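Local coordinates for CDGSH iron-sulfur domain-containing protein 3, mitochondrial (Homo sapiens, PDB 6AVJ) that carries two [2Fe-2S] clusters, can transfer them to the ferredoxins FDX1 and FDX2, and contributes to mitochondrial iron and reactive oxygen homeostasis, at residues A[16-21]-A[55-60]. The protein carries 2 engineered substitutions. Numbering follows the deposited sequence.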
loop_
_atom_site.group_PDB
_atom_site.type_symbol
_atom_site.label_atom_id
_atom_site.label_comp_id
_atom_site.label_asym_id
_atom_site.label_seq_id
_atom_site.Cartn_x
_atom_site.Cartn_y
_atom_site.Cartn_z
ATOM N N LEU A 16 12.792 -3.270 6.085
ATOM C CA LEU A 16 12.135 -3.386 7.399
ATOM C C LEU A 16 13.139 -3.686 8.502
ATOM O O LEU A 16 14.088 -4.435 8.291
ATOM C CB LEU A 16 11.104 -4.499 7.411
ATOM C CG LEU A 16 9.977 -4.372 6.394
ATOM C CD1 LEU A 16 8.948 -5.520 6.594
ATOM C CD2 LEU A 16 9.354 -3.052 6.442
ATOM N N VAL A 17 12.894 -3.120 9.682
ATOM C CA VAL A 17 13.760 -3.236 10.867
ATOM C C VAL A 17 13.006 -4.041 11.921
ATOM O O VAL A 17 11.875 -3.677 12.294
ATOM C CB VAL A 17 14.143 -1.849 11.402
ATOM C CG1 VAL A 17 14.833 -1.977 12.805
ATOM C CG2 VAL A 17 15.025 -1.106 10.388
ATOM N N ALA A 18 13.581 -5.172 12.324
ATOM C CA ALA A 18 12.989 -6.052 13.325
ATOM C C ALA A 18 12.588 -5.250 14.559
ATOM O O ALA A 18 13.373 -4.452 15.086
ATOM C CB ALA A 18 13.983 -7.174 13.708
ATOM N N GLY A 19 11.320 -5.414 14.959
ATOM C CA GLY A 19 10.768 -4.763 16.118
ATOM C C GLY A 19 10.109 -3.444 15.850
ATOM O O GLY A 19 9.586 -2.818 16.788
ATOM N N LYS A 20 10.184 -2.960 14.626
ATOM C CA LYS A 20 9.678 -1.634 14.321
ATOM C C LYS A 20 8.260 -1.780 13.810
ATOM O O LYS A 20 7.947 -2.739 13.095
ATOM C CB LYS A 20 10.539 -0.923 13.289
ATOM C CG LYS A 20 10.144 0.512 13.062
ATOM C CD LYS A 20 11.285 1.235 12.349
ATOM C CE LYS A 20 10.875 2.588 11.804
ATOM N NZ LYS A 20 12.084 3.242 11.230
ATOM N N THR A 21 7.408 -0.856 14.220
ATOM C CA THR A 21 5.996 -0.861 13.823
ATOM C C THR A 21 5.795 -0.004 12.587
ATOM O O THR A 21 6.305 1.116 12.508
ATOM C CB THR A 21 5.092 -0.345 14.952
ATOM O OG1 THR A 21 5.162 -1.275 16.020
ATOM C CG2 THR A 21 3.633 -0.228 14.480
ATOM N N GLN A 55 9.020 -8.631 12.010
ATOM C CA GLN A 55 9.597 -9.670 12.850
ATOM C C GLN A 55 11.073 -9.890 12.569
ATOM O O GLN A 55 11.774 -10.424 13.431
ATOM C CB GLN A 55 8.834 -10.986 12.659
ATOM C CG GLN A 55 7.316 -10.889 12.951
ATOM C CD GLN A 55 7.002 -10.656 14.413
ATOM O OE1 GLN A 55 7.095 -11.570 15.232
ATOM N NE2 GLN A 55 6.604 -9.428 14.749
ATOM N N GLU A 56 11.561 -9.480 11.397
ATOM C CA GLU A 56 12.957 -9.669 11.031
ATOM C C GLU A 56 13.425 -8.494 10.174
ATOM O O GLU A 56 12.623 -7.796 9.556
ATOM C CB GLU A 56 13.163 -11.030 10.350
ATOM C CG GLU A 56 12.224 -11.367 9.279
ATOM C CD GLU A 56 12.411 -12.798 8.729
ATOM O OE1 GLU A 56 12.872 -13.703 9.466
ATOM O OE2 GLU A 56 12.085 -13.011 7.546
ATOM N N THR A 57 14.722 -8.216 10.225
ATOM C CA THR A 57 15.308 -7.167 9.399
ATOM C C THR A 57 15.573 -7.754 8.018
ATOM O O THR A 57 16.294 -8.736 7.891
ATOM C CB THR A 57 16.577 -6.595 10.043
ATOM O OG1 THR A 57 16.220 -5.907 11.256
ATOM C CG2 THR A 57 17.303 -5.585 9.060
ATOM N N ARG A 58 14.941 -7.189 6.990
ATOM C CA ARG A 58 15.069 -7.706 5.630
ATOM C C ARG A 58 14.464 -6.693 4.657
ATOM O O ARG A 58 13.676 -5.833 5.046
ATOM C CB ARG A 58 14.401 -9.080 5.467
ATOM C CG ARG A 58 12.888 -9.119 5.669
ATOM C CD ARG A 58 12.289 -10.491 5.360
ATOM N NE ARG A 58 12.771 -11.038 4.085
ATOM C CZ ARG A 58 13.569 -12.108 3.984
ATOM N NH1 ARG A 58 13.998 -12.756 5.069
ATOM N NH2 ARG A 58 13.956 -12.526 2.778
ATOM N N MET A 59 14.849 -6.809 3.394
ATOM C CA MET A 59 14.238 -6.043 2.302
ATOM C C MET A 59 12.917 -6.720 1.900
ATOM O O MET A 59 12.883 -7.933 1.699
ATOM C CB MET A 59 15.157 -6.022 1.085
ATOM C CG MET A 59 16.521 -5.411 1.340
ATOM S SD MET A 59 16.403 -3.699 1.895
ATOM C CE MET A 59 15.426 -2.981 0.519
ATOM N N VAL A 60 11.833 -5.959 1.808
ATOM C CA VAL A 60 10.568 -6.492 1.316
ATOM C C VAL A 60 10.072 -5.558 0.217
ATOM O O VAL A 60 10.563 -4.449 0.049
ATOM C CB VAL A 60 9.501 -6.616 2.406
ATOM C CG1 VAL A 60 10.005 -7.502 3.548
ATOM C CG2 VAL A 60 9.118 -5.249 2.899
#
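Leu16 and Val60 meet as the apolar pair of this contact, their side chains crossing at about a right angle. CG of Leu16 lies 3.7 Å from CG2 of Val60, and CD1 of Leu16 rests against both methyl groups of Val60, whereas CD2 reaches CG2 less closely. CG2 stands between the backbone N and the carbonyl carbon of Val60, with CG1 anti to the carbonyl carbon. Leu16, which is buried, also touches Phe52 and Ala54, and Val60 touches Val14 and Tyr73.

Leu16 and Arg58 form an antiparallel hydrogen-bonded pair, with Leu16 N donating to Arg58 O (2.9 Å) and Arg58 N to Leu16 O (3.2 Å). The latter oxygen also receives a CA-H...O contact from Thr57 CA at 3.2 Å. NH1 of Arg58 meets OE2 of Glu56 at 3.1 Å from above the carboxylate plane, a salt bridge within segment 55-60.

Past the last bridge, the Thr57 side chain takes over the pairing. Its OG1 is anti to the carbonyl carbon (chi1 -66°). This oxygen accepts the N-H of Ala18 at 2.9 Å, in an almost straight bond. CB of Ala18 packs beside the same OG1, and CG2 of Thr57 lies against Leu16 O. Ala18 is the second residue of the type II turn from Val17 to Lys20, closed by Lys20 N to Val17 O, and Gly19, with positive phi, is the third.

The Val60 side chain lies about 8 Å from that of Cys74, a ligand of the second [2Fe-2S] cluster. The contact closes one end of the two-stranded antiparallel sheet of 12-16 and 58-62, with the turn and the loop at 55-57 beyond it, consistent with the beta-cap part of the NEET fold.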